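Local coordinates for TRAP dicarboxylate transporter, DctP subunit (Anaerococcus prevoti, PDB 4N91), which binds D-glucuronate in both its alpha and beta forms and probably delivers it, as the extracytoplasmic solute-binding component, to a TRAP transporter, at residues P112-S117 against D326-Y331; E119-V124 against H237-D242; V124-E129 against V146-A151. All coordinates share one frame; numbering follows the deposited sequence.

Contact 1 of 3, residues P112-S117 against D326-Y331; sequences PYLFAS and DAIQKY
I328, on the face of helix 322-334 turned to the 112-117 loop, sends its two branches against two different neighbours, L114 and F115. Its longer branch carries CD1 to within 3.9 Å of CD2 of L114, and the two side chains lie roughly at right angles, so methyl meets methyl rather than running alongside. The shorter branch, CG2, serves both partners: it comes 3.8 Å from CE1 of the F115 ring, approaching obliquely, and also lies beside CG and CD1 of L114. This division follows from the first torsion of I328: at -71° it places CG1 beside the backbone N and CG2 anti to it. A beta-branched residue suits the place because one side chain can fill two directions at once.

L114 and F115 are also packed on each other. CD2 of L114 stands 3.6 Å above one face of the F115 ring, offset toward its rim, and L114 reaches the helix because its CG is anti to the backbone N (chi1 173°). V124 of helix 118-125 touches both F115 and I328, extending the apolar cluster.

Polar groups meet beside these hydrocarbons. A water donates to L114 O at 2.8 Å and accepts from Q329 NE2, also at 2.8 Å, joining L114 to Q329, which share no direct bond. N332, one turn farther along the helix from Q329, binds the same L114 O and the oxygen of the Q329 amide, which should hold that amide in its orientation. No hydrogen bond links the two segments directly, so between them the chemistry implies a fit of branched and aromatic side chains, bordered by polar links through the water and through N332 of the same helix.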
loop_
_atom_site.group_PDB
_atom_site.type_symbol
_atom_site.label_atom_id
_atom_site.label_comp_id
_atom_site.label_asym_id
_atom_site.label_seq_id
_atom_site.Cartn_x
_atom_site.Cartn_y
_atom_site.Cartn_z
ATOM N N PRO A 112 -4.651 -7.671 -9.694
ATOM C CA PRO A 112 -4.557 -8.904 -8.916
ATOM C C PRO A 112 -3.667 -9.946 -9.582
ATOM O O PRO A 112 -3.623 -10.041 -10.825
ATOM C CB PRO A 112 -6.001 -9.417 -8.881
ATOM C CG PRO A 112 -6.843 -8.287 -9.351
ATOM C CD PRO A 112 -6.000 -7.461 -10.240
ATOM N N TYR A 113 -2.953 -10.695 -8.746
ATOM C CA TYR A 113 -2.116 -11.795 -9.191
ATOM C C TYR A 113 -1.179 -11.354 -10.297
ATOM O O TYR A 113 -1.004 -12.038 -11.307
ATOM C CB TYR A 113 -2.993 -12.969 -9.609
ATOM C CG TYR A 113 -3.794 -13.475 -8.446
ATOM C CD1 TYR A 113 -3.169 -14.114 -7.387
ATOM C CD2 TYR A 113 -5.162 -13.278 -8.370
ATOM C CE1 TYR A 113 -3.890 -14.567 -6.303
ATOM C CE2 TYR A 113 -5.889 -13.726 -7.299
ATOM C CZ TYR A 113 -5.249 -14.361 -6.259
ATOM O OH TYR A 113 -5.974 -14.796 -5.162
ATOM N N LEU A 114 -0.559 -10.208 -10.066
ATOM C CA LEU A 114 0.327 -9.603 -11.037
ATOM C C LEU A 114 1.727 -10.145 -10.868
ATOM O O LEU A 114 2.391 -10.481 -11.853
ATOM C CB LEU A 114 0.321 -8.083 -10.872
ATOM C CG LEU A 114 1.338 -7.328 -11.709
ATOM C CD1 LEU A 114 1.017 -7.516 -13.188
ATOM C CD2 LEU A 114 1.329 -5.860 -11.310
ATOM N N PHE A 115 2.187 -10.257 -9.624
ATOM C CA PHE A 115 3.566 -10.684 -9.390
ATOM C C PHE A 115 3.691 -12.157 -9.027
ATOM O O PHE A 115 2.908 -12.690 -8.230
ATOM C CB PHE A 115 4.182 -9.845 -8.280
ATOM C CG PHE A 115 4.157 -8.372 -8.561
ATOM C CD1 PHE A 115 4.968 -7.840 -9.556
ATOM C CD2 PHE A 115 3.353 -7.534 -7.831
ATOM C CE1 PHE A 115 4.951 -6.481 -9.818
ATOM C CE2 PHE A 115 3.334 -6.176 -8.079
ATOM C CZ PHE A 115 4.141 -5.651 -9.085
ATOM N N ALA A 116 4.683 -12.820 -9.601
ATOM C CA ALA A 116 4.823 -14.257 -9.382
ATOM C C ALA A 116 5.349 -14.554 -7.986
ATOM O O ALA A 116 5.087 -15.629 -7.438
ATOM C CB ALA A 116 5.744 -14.859 -10.431
ATOM N N SER A 117 6.100 -13.615 -7.420
ATOM C CA SER A 117 6.818 -13.853 -6.162
ATOM C C SER A 117 7.126 -12.516 -5.533
ATOM O O SER A 117 7.098 -11.489 -6.221
ATOM C CB SER A 117 8.136 -14.593 -6.419
ATOM O OG SER A 117 9.080 -13.769 -7.094
ATOM N N ASP A 326 4.522 -5.855 -19.672
ATOM C CA ASP A 326 5.541 -6.691 -20.334
ATOM C C ASP A 326 6.811 -6.786 -19.502
ATOM O O ASP A 326 7.396 -7.866 -19.359
ATOM C CB ASP A 326 5.916 -6.142 -21.708
ATOM C CG ASP A 326 4.777 -6.198 -22.700
ATOM O OD1 ASP A 326 3.834 -6.994 -22.514
ATOM O OD2 ASP A 326 4.835 -5.425 -23.673
ATOM N N ALA A 327 7.244 -5.650 -18.971
ATOM C CA ALA A 327 8.476 -5.594 -18.211
ATOM C C ALA A 327 8.328 -6.389 -16.925
ATOM O O ALA A 327 9.245 -7.082 -16.503
ATOM C CB ALA A 327 8.851 -4.144 -17.919
ATOM N N ILE A 328 7.159 -6.284 -16.303
ATOM C CA ILE A 328 6.868 -7.047 -15.084
ATOM C C ILE A 328 6.927 -8.545 -15.368
ATOM O O ILE A 328 7.460 -9.326 -14.568
ATOM C CB ILE A 328 5.512 -6.635 -14.510
ATOM C CG1 ILE A 328 5.624 -5.228 -13.927
ATOM C CG2 ILE A 328 5.031 -7.629 -13.457
ATOM C CD1 ILE A 328 4.303 -4.604 -13.572
ATOM N N GLN A 329 6.408 -8.955 -16.520
ATOM C CA GLN A 329 6.468 -10.365 -16.878
ATOM C C GLN A 329 7.896 -10.880 -16.983
ATOM O O GLN A 329 8.165 -12.035 -16.647
ATOM C CB GLN A 329 5.709 -10.668 -18.170
ATOM C CG GLN A 329 4.209 -10.388 -18.071
ATOM C CD GLN A 329 3.553 -10.976 -16.821
ATOM O OE1 GLN A 329 3.898 -12.064 -16.368
ATOM N NE2 GLN A 329 2.608 -10.252 -16.264
ATOM N N LYS A 330 8.822 -10.047 -17.437
ATOM C CA LYS A 330 10.198 -10.501 -17.521
ATOM C C LYS A 330 10.725 -10.780 -16.118
ATOM O O LYS A 330 11.432 -11.761 -15.885
ATOM C CB LYS A 330 11.075 -9.483 -18.258
ATOM C CG LYS A 330 10.839 -9.467 -19.763
ATOM C CD LYS A 330 11.667 -8.400 -20.465
ATOM C CE LYS A 330 13.161 -8.655 -20.324
ATOM N NZ LYS A 330 13.965 -7.729 -21.178
ATOM N N TYR A 331 10.376 -9.922 -15.172
ATOM C CA TYR A 331 10.791 -10.149 -13.803
ATOM C C TYR A 331 10.103 -11.380 -13.228
ATOM O O TYR A 331 10.698 -12.107 -12.432
ATOM C CB TYR A 331 10.528 -8.935 -12.932
ATOM C CG TYR A 331 11.599 -7.889 -13.057
ATOM C CD1 TYR A 331 12.863 -8.104 -12.520
ATOM C CD2 TYR A 331 11.349 -6.686 -13.701
ATOM C CE1 TYR A 331 13.839 -7.150 -12.615
ATOM C CE2 TYR A 331 12.317 -5.730 -13.800
ATOM C CZ TYR A 331 13.565 -5.968 -13.253
ATOM O OH TYR A 331 14.540 -5.011 -13.361
HETATM O O HOH W 1 1.193 -11.421 -14.195
#

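Contact 2 of 3, residues E119-V124 against H237-D242; sequences EAYHHV and HQMVPD. With BDP (beta-D-glucopyranuronic acid), chain C.
Where strand 231-238 gives way to the short connection leading into strand 242-247, helix 118-125 lays Y121 across the chain in a Met-aromatic contact with M239, here selenomethionine. CB of M239 sits over the middle of the Y121 ring, 3.9 Å from its centroid and 10° off the normal, a CH-pi contact. The selenium lies obliquely at 4.6 Å from the same centroid, and the bend at chi3 brings CE to 3.6 Å from Y121 CD2. A long, flexible, polarisable side chain suits a ring that must be followed from centre to rim. With CG anti to the backbone N (chi1 171°), Y121 extends its hydroxyl to P241, where OH approaches CA at 3.1 Å. The proline nitrogen has no hydrogen to offer; the hydroxyl instead has a water 2.7 Å from Y121 OH, which in turn donates a weak bond to V240 O.

Just beyond, the D242 carboxylate grips two sugar hydroxyls of beta-D-glucuronate, with OD1 2.7 Å from O3 and OD2 2.8 Å from O2. R154, R175, Q77, N38 and N215 also bind this sugar. A sugar pocket in the cleft between two lobes, bordered by the segments that connect them, is typical of periplasmic solute-binding proteins.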
loop_
_atom_site.group_PDB
_atom_site.type_symbol
_atom_site.label_atom_id
_atom_site.label_comp_id
_atom_site.label_asym_id
_atom_site.label_seq_id
_atom_site.Cartn_x
_atom_site.Cartn_y
_atom_site.Cartn_z
ATOM N N GLU A 119 10.000 -11.676 -4.601
ATOM C CA GLU A 119 11.249 -11.236 -5.213
ATOM C C GLU A 119 10.978 -10.518 -6.538
ATOM O O GLU A 119 11.606 -9.497 -6.835
ATOM C CB GLU A 119 12.218 -12.409 -5.452
ATOM C CG GLU A 119 12.383 -13.330 -4.265
ATOM C CD GLU A 119 11.335 -14.441 -4.260
ATOM O OE1 GLU A 119 11.368 -15.291 -5.187
ATOM O OE2 GLU A 119 10.476 -14.458 -3.360
ATOM N N ALA A 120 10.074 -11.057 -7.359
ATOM C CA ALA A 120 9.716 -10.377 -8.607
ATOM C C ALA A 120 9.199 -8.968 -8.312
ATOM O O ALA A 120 9.628 -7.988 -8.916
ATOM C CB ALA A 120 8.662 -11.177 -9.380
ATOM N N TYR A 121 8.294 -8.888 -7.348
ATOM C CA TYR A 121 7.712 -7.639 -6.904
ATOM C C TYR A 121 8.771 -6.610 -6.479
ATOM O O TYR A 121 8.776 -5.477 -6.944
ATOM C CB TYR A 121 6.757 -7.982 -5.750
ATOM C CG TYR A 121 6.184 -6.821 -4.977
ATOM C CD1 TYR A 121 5.710 -5.688 -5.620
ATOM C CD2 TYR A 121 6.071 -6.891 -3.599
ATOM C CE1 TYR A 121 5.157 -4.628 -4.899
ATOM C CE2 TYR A 121 5.515 -5.846 -2.856
ATOM C CZ TYR A 121 5.067 -4.720 -3.513
ATOM O OH TYR A 121 4.526 -3.693 -2.798
ATOM N N HIS A 122 9.680 -7.004 -5.595
ATOM C CA HIS A 122 10.678 -6.072 -5.092
ATOM C C HIS A 122 11.584 -5.585 -6.210
ATOM O O HIS A 122 11.964 -4.409 -6.248
ATOM C CB HIS A 122 11.517 -6.733 -4.011
ATOM C CG HIS A 122 10.732 -7.098 -2.799
ATOM N ND1 HIS A 122 11.244 -7.880 -1.787
ATOM C CD2 HIS A 122 9.463 -6.789 -2.434
ATOM C CE1 HIS A 122 10.322 -8.047 -0.856
ATOM N NE2 HIS A 122 9.233 -7.401 -1.226
ATOM N N HIS A 123 11.928 -6.476 -7.128
ATOM C CA HIS A 123 12.806 -6.087 -8.218
ATOM C C HIS A 123 12.109 -5.126 -9.166
ATOM O O HIS A 123 12.737 -4.207 -9.676
ATOM C CB HIS A 123 13.319 -7.309 -8.971
ATOM C CG HIS A 123 14.482 -7.965 -8.298
ATOM N ND1 HIS A 123 14.336 -8.977 -7.372
ATOM C CD2 HIS A 123 15.810 -7.717 -8.382
ATOM C CE1 HIS A 123 15.530 -9.345 -6.938
ATOM N NE2 HIS A 123 16.440 -8.593 -7.533
ATOM N N VAL A 124 10.818 -5.349 -9.395
ATOM C CA VAL A 124 10.020 -4.421 -10.180
ATOM C C VAL A 124 10.006 -3.022 -9.568
ATOM O O VAL A 124 10.270 -2.046 -10.267
ATOM C CB VAL A 124 8.576 -4.947 -10.407
ATOM C CG1 VAL A 124 7.648 -3.839 -10.905
ATOM C CG2 VAL A 124 8.604 -6.103 -11.405
ATOM N N HIS A 237 -4.215 -11.961 -3.107
ATOM C CA HIS A 237 -4.704 -11.461 -4.385
ATOM C C HIS A 237 -3.919 -10.292 -4.931
ATOM O O HIS A 237 -3.894 -10.089 -6.147
ATOM C CB HIS A 237 -6.189 -11.104 -4.339
ATOM C CG HIS A 237 -6.603 -10.327 -3.132
ATOM N ND1 HIS A 237 -7.236 -10.922 -2.066
ATOM C CD2 HIS A 237 -6.527 -9.008 -2.832
ATOM C CE1 HIS A 237 -7.506 -10.017 -1.149
ATOM N NE2 HIS A 237 -7.092 -8.848 -1.587
ATOM N N GLN A 238 -3.277 -9.524 -4.062
ATOM C CA GLN A 238 -2.489 -8.376 -4.514
ATOM C C GLN A 238 -1.251 -8.181 -3.667
ATOM O O GLN A 238 -1.208 -8.581 -2.479
ATOM C CB GLN A 238 -3.271 -7.075 -4.461
ATOM C CG GLN A 238 -4.450 -6.973 -5.389
ATOM C CD GLN A 238 -5.341 -5.827 -4.975
ATOM O OE1 GLN A 238 -5.847 -5.760 -3.822
ATOM N NE2 GLN A 238 -5.520 -4.896 -5.877
HETATM N N MSE A 239 -0.244 -7.564 -4.294
HETATM C CA MSE A 239 0.914 -7.028 -3.597
HETATM C C MSE A 239 0.939 -5.554 -3.944
HETATM O O MSE A 239 1.375 -5.168 -5.031
HETATM C CB MSE A 239 2.214 -7.714 -3.996
HETATM C CG MSE A 239 2.149 -9.175 -3.791
HETATM SE SE MSE A 239 3.861 -10.006 -4.185
HETATM C CE MSE A 239 4.607 -9.932 -2.351
ATOM N N VAL A 240 0.440 -4.737 -3.025
ATOM C CA VAL A 240 0.160 -3.333 -3.341
ATOM C C VAL A 240 1.180 -2.458 -2.639
ATOM O O VAL A 240 1.217 -2.392 -1.405
ATOM C CB VAL A 240 -1.264 -2.902 -2.910
ATOM C CG1 VAL A 240 -1.526 -1.460 -3.331
ATOM C CG2 VAL A 240 -2.326 -3.838 -3.515
ATOM N N PRO A 241 2.042 -1.796 -3.411
ATOM C CA PRO A 241 3.043 -0.991 -2.708
ATOM C C PRO A 241 2.437 0.219 -2.037
ATOM O O PRO A 241 1.480 0.801 -2.553
ATOM C CB PRO A 241 4.003 -0.559 -3.828
ATOM C CG PRO A 241 3.147 -0.566 -5.087
ATOM C CD PRO A 241 2.169 -1.715 -4.878
ATOM N N ASP A 242 2.998 0.607 -0.904
ATOM C CA ASP A 242 2.784 1.939 -0.367
ATOM C C ASP A 242 3.756 2.879 -1.080
ATOM O O ASP A 242 4.917 2.519 -1.364
ATOM C CB ASP A 242 3.008 1.959 1.150
ATOM C CG ASP A 242 1.874 1.335 1.934
ATOM O OD1 ASP A 242 0.705 1.346 1.457
ATOM O OD2 ASP A 242 2.148 0.865 3.063
HETATM C C1 BDP C . -1.991 -1.184 4.535
HETATM C C2 BDP C . -1.243 -0.174 3.793
HETATM C C3 BDP C . -1.818 1.190 4.046
HETATM C C4 BDP C . -3.195 1.252 3.662
HETATM C C5 BDP C . -3.946 0.189 4.364
HETATM C C6 BDP C . -5.415 0.099 3.876
HETATM O O2 BDP C . 0.049 -0.158 4.519
HETATM O O3 BDP C . -1.037 2.201 3.327
HETATM O O4 BDP C . -3.766 2.443 3.852
HETATM O O5 BDP C . -3.351 -1.130 4.105
HETATM O O6A BDP C . -6.071 1.160 3.963
HETATM O O1 BDP C . -1.564 -2.473 4.026
HETATM O O6B BDP C . -5.911 -1.029 3.653
HETATM O O HOH W 2 3.086 -4.435 -0.637
#

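Contact 3 of 3, residues V124-E129 against V146-A151; sequences VMDDPE and VTWLDA
W148 and M125, the latter present as selenomethionine, bury the greater part of the surface here, and D126 adds a polar bond at the indole edge. CB of M125 is set over the five-membered ring of W148, 3.3 Å from its centroid and 13° off the normal, a close CH-pi contact. Beyond CB the chain bends at chi2 and chi3 and curls back, bringing CE to 3.8 Å from W148 CB; the selenium remains more distant, at 5.4 Å from the five-membered ring centroid, in an oblique Met-aromatic contact. An unbranched, flexible side chain can follow the indole in this way.

The indole N-H is directed at D126. W148 NE1 donates to D126 OD1 at 3.0 Å with an N-H...O angle of 160°; the oxygen lies in the indole plane, whereas the nitrogen stands above the carboxylate plane. The same OD1 forms a salt bridge with R274, which would probably favour the charged form of the acid. Tryptophan thus offers a broad face for M125 and a donor at its edge for D126. A leucine in its place would probably leave D126 OD1 without its indole donor and open a gap beneath M125 CB.

Farther along, D127 caps helix 128-135, its OD1 accepting from E129 N at 2.9 Å. The contact therefore joins the end of helix 118-125 to strand 143-149, an outermost strand of the five-stranded sheet that pairs with strand 242-247, while the long helix 256-290 packs R274 against W148.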
loop_
_atom_site.group_PDB
_atom_site.type_symbol
_atom_site.label_atom_id
_atom_site.label_comp_id
_atom_site.label_asym_id
_atom_site.label_seq_id
_atom_site.Cartn_x
_atom_site.Cartn_y
_atom_site.Cartn_z
ATOM N N VAL A 124 10.818 -5.349 -9.395
ATOM C CA VAL A 124 10.020 -4.421 -10.180
ATOM C C VAL A 124 10.006 -3.022 -9.568
ATOM O O VAL A 124 10.270 -2.046 -10.267
ATOM C CB VAL A 124 8.576 -4.947 -10.407
ATOM C CG1 VAL A 124 7.648 -3.839 -10.905
ATOM C CG2 VAL A 124 8.604 -6.103 -11.405
HETATM N N MSE A 125 9.737 -2.922 -8.265
HETATM C CA MSE A 125 9.589 -1.635 -7.599
HETATM C C MSE A 125 10.934 -0.916 -7.505
HETATM O O MSE A 125 10.967 0.309 -7.355
HETATM C CB MSE A 125 8.983 -1.827 -6.197
HETATM C CG MSE A 125 7.598 -2.436 -6.192
HETATM SE SE MSE A 125 6.320 -1.538 -7.381
HETATM C CE MSE A 125 6.408 0.293 -6.631
ATOM N N ASP A 126 12.028 -1.677 -7.592
ATOM C CA ASP A 126 13.371 -1.114 -7.520
ATOM C C ASP A 126 13.925 -0.784 -8.922
ATOM O O ASP A 126 15.042 -0.317 -9.042
ATOM C CB ASP A 126 14.329 -2.080 -6.821
ATOM C CG ASP A 126 14.167 -2.085 -5.316
ATOM O OD1 ASP A 126 13.636 -1.095 -4.763
ATOM O OD2 ASP A 126 14.591 -3.072 -4.691
ATOM N N ASP A 127 13.150 -1.056 -9.963
ATOM C CA ASP A 127 13.591 -0.783 -11.336
ATOM C C ASP A 127 13.121 0.607 -11.770
ATOM O O ASP A 127 11.946 0.821 -12.032
ATOM C CB ASP A 127 13.052 -1.848 -12.284
ATOM C CG ASP A 127 13.630 -1.730 -13.712
ATOM O OD1 ASP A 127 14.088 -0.642 -14.108
ATOM O OD2 ASP A 127 13.601 -2.732 -14.444
ATOM N N PRO A 128 14.053 1.563 -11.869
ATOM C CA PRO A 128 13.664 2.937 -12.181
ATOM C C PRO A 128 12.994 3.060 -13.548
ATOM O O PRO A 128 12.211 3.970 -13.755
ATOM C CB PRO A 128 14.999 3.698 -12.190
ATOM C CG PRO A 128 15.996 2.776 -11.609
ATOM C CD PRO A 128 15.512 1.395 -11.837
ATOM N N GLU A 129 13.289 2.164 -14.479
ATOM C CA GLU A 129 12.668 2.281 -15.785
ATOM C C GLU A 129 11.194 1.960 -15.724
ATOM O O GLU A 129 10.407 2.438 -16.530
ATOM C CB GLU A 129 13.366 1.388 -16.787
ATOM C CG GLU A 129 14.763 1.873 -17.079
ATOM C CD GLU A 129 15.402 1.106 -18.196
ATOM O OE1 GLU A 129 14.997 -0.057 -18.422
ATOM O OE2 GLU A 129 16.304 1.671 -18.848
ATOM N N VAL A 146 8.389 9.333 -4.758
ATOM C CA VAL A 146 9.828 9.388 -4.564
ATOM C C VAL A 146 10.449 8.053 -4.148
ATOM O O VAL A 146 11.650 7.827 -4.395
ATOM C CB VAL A 146 10.240 10.490 -3.563
ATOM C CG1 VAL A 146 9.886 11.875 -4.135
ATOM C CG2 VAL A 146 9.647 10.239 -2.174
ATOM N N THR A 147 9.628 7.175 -3.577
ATOM C CA THR A 147 10.037 5.806 -3.282
ATOM C C THR A 147 8.797 4.990 -2.937
ATOM O O THR A 147 7.685 5.522 -2.946
ATOM C CB THR A 147 11.123 5.725 -2.163
ATOM O OG1 THR A 147 11.678 4.401 -2.123
ATOM C CG2 THR A 147 10.567 6.078 -0.826
ATOM N N TRP A 148 9.009 3.706 -2.678
ATOM C CA TRP A 148 7.946 2.801 -2.272
ATOM C C TRP A 148 8.297 2.168 -0.922
ATOM O O TRP A 148 9.442 2.212 -0.456
ATOM C CB TRP A 148 7.741 1.723 -3.334
ATOM C CG TRP A 148 8.907 0.748 -3.436
ATOM C CD1 TRP A 148 10.122 0.958 -4.057
ATOM C CD2 TRP A 148 8.957 -0.584 -2.918
ATOM N NE1 TRP A 148 10.916 -0.165 -3.938
ATOM C CE2 TRP A 148 10.219 -1.127 -3.255
ATOM C CE3 TRP A 148 8.045 -1.378 -2.215
ATOM C CZ2 TRP A 148 10.597 -2.411 -2.890
ATOM C CZ3 TRP A 148 8.423 -2.658 -1.861
ATOM C CH2 TRP A 148 9.693 -3.162 -2.201
ATOM N N LEU A 149 7.284 1.592 -0.294
ATOM C CA LEU A 149 7.444 0.897 0.966
ATOM C C LEU A 149 6.715 -0.423 0.852
ATOM O O LEU A 149 5.683 -0.501 0.179
ATOM C CB LEU A 149 6.862 1.715 2.127
ATOM C CG LEU A 149 7.369 3.172 2.231
ATOM C CD1 LEU A 149 6.535 3.921 3.214
ATOM C CD2 LEU A 149 8.839 3.274 2.570
ATOM N N ASP A 150 7.223 -1.443 1.532
ATOM C CA ASP A 150 6.665 -2.786 1.466
ATOM C C ASP A 150 5.421 -2.874 2.362
ATOM O O ASP A 150 5.441 -2.451 3.523
ATOM C CB ASP A 150 7.713 -3.773 1.979
ATOM C CG ASP A 150 7.483 -5.202 1.523
ATOM O OD1 ASP A 150 6.385 -5.558 1.049
ATOM O OD2 ASP A 150 8.455 -5.999 1.645
ATOM N N ALA A 151 4.341 -3.404 1.805
ATOM C CA ALA A 151 3.127 -3.702 2.565
ATOM C C ALA A 151 2.717 -5.164 2.352
ATOM O O ALA A 151 1.548 -5.523 2.499
ATOM C CB ALA A 151 2.012 -2.758 2.176
#

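Overall arrangement
Helix 118-125 unites the three sites: V124 belongs to both contact 2 and contact 3 and packs on F115, I328 and Y331 of contact 1. The centres of contacts 1 and 2 are about 9 Å apart, those of 2 and 3 about 8 Å, and those of 1 and 3 about 14 Å. Y113 N probably bonds to H237 O at 2.8 Å, Y331 OH to D127 OD2 at 2.7 Å, and L149 N to D242 O at 2.8 Å. Contact 2 supplies D242 to the glucuronate pocket and contact 3 supplies A151, whereas the F115 side chain of contact 1 stays about 14 Å from the bound sugar.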